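PDB 4GIB: beta-phosphoglucomutase from Clostridium difficile, which probably interconverts beta-D-glucose 1-phosphate and beta-D-glucose 6-phosphate as a magnesium-dependent phosphomutase of the HAD-like superfamily. Local coordinates for residues 29-34 with 133-138; 175-180 with 204-209. One frame throughout, in Å; residues are numbered along the deposited sequence.

Contact 1: 29-34 with 133-138. With NA (sodium ion), chain D; PO4 (phosphate ion), chain E.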
loop_
_atom_site.group_PDB
_atom_site.type_symbol
_atom_site.label_atom_id
_atom_site.label_comp_id
_atom_site.label_asym_id
_atom_site.label_seq_id
_atom_site.Cartn_x
_atom_site.Cartn_y
_atom_site.Cartn_z
ATOM N N PHE A 29 -10.837 8.499 -3.496
ATOM C CA PHE A 29 -9.539 8.055 -3.958
ATOM C C PHE A 29 -9.005 7.301 -2.739
ATOM O O PHE A 29 -8.986 7.844 -1.604
ATOM C CB PHE A 29 -8.600 9.217 -4.295
ATOM C CG PHE A 29 -8.774 9.784 -5.695
ATOM C CD1 PHE A 29 -9.944 10.388 -6.078
ATOM C CD2 PHE A 29 -7.719 9.760 -6.599
ATOM C CE1 PHE A 29 -10.086 10.922 -7.356
ATOM C CE2 PHE A 29 -7.859 10.297 -7.881
ATOM C CZ PHE A 29 -9.040 10.865 -8.252
ATOM N N ILE A 30 -8.615 6.053 -2.947
ATOM C CA ILE A 30 -8.061 5.250 -1.871
ATOM C C ILE A 30 -6.648 4.900 -2.283
ATOM O O ILE A 30 -6.444 4.229 -3.281
ATOM C CB ILE A 30 -8.877 3.969 -1.602
ATOM C CG1 ILE A 30 -10.343 4.315 -1.273
ATOM C CG2 ILE A 30 -8.239 3.184 -0.453
ATOM C CD1 ILE A 30 -11.240 3.048 -1.004
ATOM N N PHE A 31 -5.679 5.349 -1.496
ATOM C CA PHE A 31 -4.275 5.140 -1.809
ATOM C C PHE A 31 -3.608 4.029 -1.021
ATOM O O PHE A 31 -4.051 3.685 0.074
ATOM C CB PHE A 31 -3.500 6.428 -1.502
ATOM C CG PHE A 31 -3.947 7.625 -2.306
ATOM C CD1 PHE A 31 -5.036 8.381 -1.904
ATOM C CD2 PHE A 31 -3.244 8.026 -3.428
ATOM C CE1 PHE A 31 -5.436 9.497 -2.635
ATOM C CE2 PHE A 31 -3.632 9.139 -4.149
ATOM C CZ PHE A 31 -4.741 9.871 -3.751
ATOM N N ASP A 32 -2.558 3.443 -1.602
ATOM C CA ASP A 32 -1.706 2.533 -0.850
ATOM C C ASP A 32 -0.604 3.468 -0.383
ATOM O O ASP A 32 -0.424 4.552 -0.958
ATOM C CB ASP A 32 -1.106 1.387 -1.665
ATOM C CG ASP A 32 -0.208 0.470 -0.795
ATOM O OD1 ASP A 32 -0.412 0.469 0.449
ATOM O OD2 ASP A 32 0.707 -0.218 -1.332
ATOM N N LEU A 33 0.143 3.071 0.633
ATOM C CA LEU A 33 1.196 3.931 1.149
ATOM C C LEU A 33 2.497 3.772 0.335
ATOM O O LEU A 33 2.861 4.654 -0.451
ATOM C CB LEU A 33 1.414 3.649 2.642
ATOM C CG LEU A 33 2.486 4.475 3.361
ATOM C CD1 LEU A 33 2.125 5.960 3.383
ATOM C CD2 LEU A 33 2.680 3.936 4.769
ATOM N N ASP A 34 3.184 2.644 0.520
ATOM C CA ASP A 34 4.452 2.358 -0.186
ATOM C C ASP A 34 4.363 2.466 -1.717
ATOM O O ASP A 34 3.518 1.846 -2.337
ATOM C CB ASP A 34 4.908 0.946 0.179
ATOM C CG ASP A 34 6.229 0.566 -0.458
ATOM O OD1 ASP A 34 7.051 1.469 -0.793
ATOM O OD2 ASP A 34 6.440 -0.665 -0.623
ATOM N N ILE A 133 -14.150 15.227 -2.703
ATOM C CA ILE A 133 -13.996 13.784 -2.801
ATOM C C ILE A 133 -13.201 13.278 -1.591
ATOM O O ILE A 133 -12.227 13.890 -1.183
ATOM C CB ILE A 133 -13.268 13.404 -4.108
ATOM C CG1 ILE A 133 -14.131 13.783 -5.327
ATOM C CG2 ILE A 133 -12.977 11.931 -4.142
ATOM C CD1 ILE A 133 -13.410 13.654 -6.699
ATOM N N LYS A 134 -13.618 12.154 -1.029
ATOM C CA LYS A 134 -12.944 11.605 0.140
ATOM C C LYS A 134 -11.628 10.952 -0.218
ATOM O O LYS A 134 -11.406 10.535 -1.356
ATOM C CB LYS A 134 -13.833 10.598 0.870
ATOM C CG LYS A 134 -15.158 11.168 1.365
ATOM C CD LYS A 134 -15.808 10.199 2.344
ATOM C CE LYS A 134 -17.113 10.729 2.919
ATOM N NZ LYS A 134 -18.215 10.655 1.931
ATOM N N ILE A 135 -10.748 10.883 0.771
ATOM C CA ILE A 135 -9.443 10.310 0.601
ATOM C C ILE A 135 -9.223 9.257 1.686
ATOM O O ILE A 135 -9.535 9.479 2.853
ATOM C CB ILE A 135 -8.360 11.403 0.633
ATOM C CG1 ILE A 135 -8.500 12.295 -0.614
ATOM C CG2 ILE A 135 -6.991 10.778 0.712
ATOM C CD1 ILE A 135 -7.464 13.490 -0.742
ATOM N N GLY A 136 -8.725 8.091 1.274
ATOM C CA GLY A 136 -8.454 7.003 2.194
ATOM C C GLY A 136 -7.102 6.375 1.956
ATOM O O GLY A 136 -6.498 6.543 0.902
ATOM N N LEU A 137 -6.609 5.662 2.957
ATOM C CA LEU A 137 -5.339 4.952 2.824
ATOM C C LEU A 137 -5.623 3.494 3.151
ATOM O O LEU A 137 -6.229 3.203 4.185
ATOM C CB LEU A 137 -4.276 5.484 3.800
ATOM C CG LEU A 137 -2.873 4.839 3.689
ATOM C CD1 LEU A 137 -1.975 5.612 2.741
ATOM C CD2 LEU A 137 -2.185 4.763 5.038
ATOM N N SER A 138 -5.211 2.593 2.269
ATOM C CA SER A 138 -5.379 1.166 2.500
ATOM C C SER A 138 -4.019 0.496 2.435
ATOM O O SER A 138 -3.641 -0.074 1.428
ATOM C CB SER A 138 -6.361 0.537 1.512
ATOM O OG SER A 138 -7.700 0.954 1.766
HETATM NA NA NA D . 2.196 -0.148 -2.951
HETATM P P PO4 E . 1.981 -1.005 2.143
HETATM O O1 PO4 E . 2.297 -1.249 0.685
HETATM O O2 PO4 E . 2.908 -1.818 3.018
HETATM O O3 PO4 E . 2.170 0.445 2.468
HETATM O O4 PO4 E . 0.552 -1.420 2.381
HETATM O O HOH W 1 3.070 -1.826 -1.905
#
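Phe-29, Ile-30 and Phe-31 pair in parallel with Ile-135, Gly-136 and Leu-137, the strand axes 19° apart and 4.5 Å at closest approach. A ladder of backbone hydrogen bonds joins them: Phe-29 N to Lys-134 O, Gly-136 N to Phe-29 O, Phe-31 N to Gly-136 O and finally Ser-138 N to Phe-31 O, short at 2.7 Å and nearly straight. On the face of Phe-29 and Phe-31, Ile-133 CG2 meets the edge of the Phe-29 ring at CD1 (3.9 Å), and Ile-135 CG2 approaches CE1 of Phe-31 obliquely. Leu-137 CD1 reaches Leu-33 CB at 3.9 Å. On the opposite face, Ile-30 CG2 lies 3.2 Å from Ser-138 OG, which is hydrogen-bonded to Ser-179 and Ile-175 O.

Past the strand end, the CB of Asp-32, the predicted nucleophile, points away from 133-138. With CG anti to the backbone N (chi1 180°), Asp-32 OD2 binds the sodium ion at 2.2 Å; Asp-34 O, a water, Glu-194 and Asp-195 complete the site, probably that of magnesium in the working enzyme. Asp-34 N donates an almost straight bond to phosphate O3 (3.1 Å).

The C-terminal ends of the two strands form the catalytic edge of the HAD Rossmann-like sheet: helix 121-130 packs on the phenylalanine face, helix 174-183 covers Ile-30, and strands 190-194 and 159-160 flank the pair.

Contact 2: 175-180 with 204-209. With NA (sodium ion), chain C.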
loop_
_atom_site.group_PDB
_atom_site.type_symbol
_atom_site.label_atom_id
_atom_site.label_comp_id
_atom_site.label_asym_id
_atom_site.label_seq_id
_atom_site.Cartn_x
_atom_site.Cartn_y
_atom_site.Cartn_z
ATOM N N ILE A 175 -8.408 -5.008 2.707
ATOM C CA ILE A 175 -7.846 -3.712 3.104
ATOM C C ILE A 175 -8.443 -2.523 2.346
ATOM O O ILE A 175 -8.521 -1.417 2.896
ATOM C CB ILE A 175 -6.284 -3.701 2.979
ATOM C CG1 ILE A 175 -5.690 -2.670 3.944
ATOM C CG2 ILE A 175 -5.838 -3.512 1.501
ATOM C CD1 ILE A 175 -5.957 -3.005 5.420
ATOM N N PHE A 176 -8.851 -2.750 1.090
ATOM C CA PHE A 176 -9.495 -1.719 0.281
ATOM C C PHE A 176 -10.988 -1.582 0.591
ATOM O O PHE A 176 -11.513 -0.468 0.575
ATOM C CB PHE A 176 -9.256 -1.951 -1.204
ATOM C CG PHE A 176 -7.912 -1.533 -1.641
ATOM C CD1 PHE A 176 -7.672 -0.203 -1.962
ATOM C CD2 PHE A 176 -6.872 -2.438 -1.687
ATOM C CE1 PHE A 176 -6.438 0.197 -2.338
ATOM C CE2 PHE A 176 -5.630 -2.038 -2.065
ATOM C CZ PHE A 176 -5.406 -0.723 -2.393
ATOM N N LEU A 177 -11.660 -2.701 0.885
ATOM C CA LEU A 177 -13.056 -2.667 1.298
ATOM C C LEU A 177 -13.173 -1.955 2.655
ATOM O O LEU A 177 -14.175 -1.278 2.923
ATOM C CB LEU A 177 -13.644 -4.071 1.430
ATOM C CG LEU A 177 -13.805 -4.960 0.209
ATOM C CD1 LEU A 177 -14.240 -6.377 0.689
ATOM C CD2 LEU A 177 -14.792 -4.368 -0.828
ATOM N N MET A 178 -12.161 -2.112 3.513
ATOM C CA MET A 178 -12.157 -1.460 4.831
ATOM C C MET A 178 -12.195 0.058 4.741
ATOM O O MET A 178 -12.837 0.710 5.564
ATOM C CB MET A 178 -10.946 -1.891 5.655
ATOM C CG MET A 178 -11.012 -3.315 6.156
ATOM S SD MET A 178 -9.488 -3.823 6.980
ATOM C CE MET A 178 -9.500 -2.742 8.432
ATOM N N SER A 179 -11.499 0.637 3.767
ATOM C CA SER A 179 -11.530 2.090 3.596
ATOM C C SER A 179 -12.873 2.528 3.018
ATOM O O SER A 179 -13.364 3.596 3.340
ATOM C CB SER A 179 -10.378 2.582 2.718
ATOM O OG SER A 179 -9.137 2.438 3.391
ATOM N N ALA A 180 -13.459 1.712 2.151
ATOM C CA ALA A 180 -14.759 2.029 1.576
ATOM C C ALA A 180 -15.822 2.017 2.672
ATOM O O ALA A 180 -16.734 2.854 2.698
ATOM C CB ALA A 180 -15.108 1.045 0.497
ATOM N N ASN A 204 -9.256 -4.272 -7.976
ATOM C CA ASN A 204 -10.280 -4.809 -8.910
ATOM C C ASN A 204 -11.217 -5.783 -8.183
ATOM O O ASN A 204 -12.416 -5.823 -8.440
ATOM C CB ASN A 204 -9.643 -5.496 -10.122
ATOM C CG ASN A 204 -8.870 -4.527 -11.023
ATOM O OD1 ASN A 204 -9.216 -3.347 -11.128
ATOM N ND2 ASN A 204 -7.835 -5.040 -11.701
ATOM N N SER A 205 -10.675 -6.562 -7.260
ATOM C CA SER A 205 -11.514 -7.509 -6.530
ATOM C C SER A 205 -12.501 -6.794 -5.619
ATOM O O SER A 205 -13.541 -7.324 -5.353
ATOM C CB SER A 205 -10.676 -8.535 -5.801
ATOM O OG SER A 205 -10.123 -9.440 -6.748
ATOM N N ALA A 206 -12.179 -5.573 -5.186
ATOM C CA ALA A 206 -13.103 -4.735 -4.397
ATOM C C ALA A 206 -14.111 -3.981 -5.295
ATOM O O ALA A 206 -14.886 -3.155 -4.807
ATOM C CB ALA A 206 -12.316 -3.721 -3.549
ATOM N N ASN A 207 -14.084 -4.268 -6.594
ATOM C CA ASN A 207 -14.956 -3.645 -7.599
ATOM C C ASN A 207 -14.731 -2.144 -7.743
ATOM O O ASN A 207 -15.673 -1.393 -7.945
ATOM C CB ASN A 207 -16.441 -3.979 -7.344
ATOM C CG ASN A 207 -16.756 -5.445 -7.577
ATOM O OD1 ASN A 207 -16.008 -6.151 -8.257
ATOM N ND2 ASN A 207 -17.875 -5.912 -7.026
ATOM N N MET A 208 -13.466 -1.729 -7.667
ATOM C CA MET A 208 -13.070 -0.325 -7.787
ATOM C C MET A 208 -12.257 -0.090 -9.059
ATOM O O MET A 208 -11.781 -1.036 -9.689
ATOM C CB MET A 208 -12.200 0.088 -6.593
ATOM C CG MET A 208 -12.781 -0.224 -5.229
ATOM S SD MET A 208 -11.653 0.359 -3.938
ATOM C CE MET A 208 -12.641 0.158 -2.456
ATOM N N PHE A 209 -12.088 1.184 -9.412
ATOM C CA PHE A 209 -11.295 1.572 -10.571
ATOM C C PHE A 209 -9.838 1.506 -10.123
ATOM O O PHE A 209 -9.461 2.167 -9.173
ATOM C CB PHE A 209 -11.698 2.971 -11.041
ATOM C CG PHE A 209 -10.899 3.494 -12.197
ATOM C CD1 PHE A 209 -10.959 2.881 -13.432
ATOM C CD2 PHE A 209 -10.143 4.638 -12.066
ATOM C CE1 PHE A 209 -10.240 3.381 -14.519
ATOM C CE2 PHE A 209 -9.426 5.151 -13.141
ATOM C CZ PHE A 209 -9.470 4.519 -14.367
HETATM NA NA NA C . -11.584 -2.461 -11.693
HETATM O O HOH W 2 -12.879 -4.242 -10.793
HETATM O O HOH W 3 -11.725 -4.281 -13.136
#
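Met-208 and Ala-206 face helix 174-183 from the link between helix 197-205 and strand 209-213, a helix-to-strand connection of the HAD Rossmann-like fold. The contact is apolar, with no hydrogen bond between the two segments, and Met-208 gives it the most surface. Beyond CG its chain is fully extended (chi2 -179°, chi3 171°), which carries the terminal methyl across to the helix. There Met-208 CE lies between two residues one turn apart: it is 3.9 Å from Ala-180 CB and 4.2 Å from Phe-176 CB. Met-208 CE also comes within 3.3 Å of Phe-176 O, a carbonyl that accepts weak helical bonds from the backbone N atoms of Ser-179 and Ala-180. The sulfur stands oblique to the Phe-176 ring, which packs on Ala-202, Ile-203 and Ile-30.

Ala-206 fills the neighbouring position. Ala-206 CB touches Leu-177 CD2 at 3.7 Å and lies farther, at 4.2 Å, from Phe-176 CB, while Leu-177 itself is on the exposed side of the interface.

Helix 197-205 ends in a Schellman motif between Ala-206 and Met-208. Asn-207, with positive phi (63°), takes the chain out of the helix, and its N bonds back to Asn-204 O. Behind this turn a sodium ion ties the helix end to the start of the strand: Asn-204 OD1 and Asn-223 bind it together with two waters, and Met-208 O coordinates it at 2.5 Å.

From the N terminus, the chain lays down strand 28-31, passes through a largely helical excursion of 98 residues without a strand, and returns beside it at 133-138, closing contact 1. Contact 2 opens only afterwards: helix 174-183 leads through strand 190-194 and helix 197-205 to 204-209, a shorter loop with 23 residues between its segments. The two closures therefore follow in series, neither nesting nor crossing, yet they touch in space with centres about 11 Å apart. Ile-30 CD1 packs on Met-208 CE at 3.5 Å, joining the central strand to the connection before strand 209-213. Probable hydrogen bonds from Ser-138 OG to Ser-179 OG and Ile-175 O tie helix 174-183 to contact 1 as well.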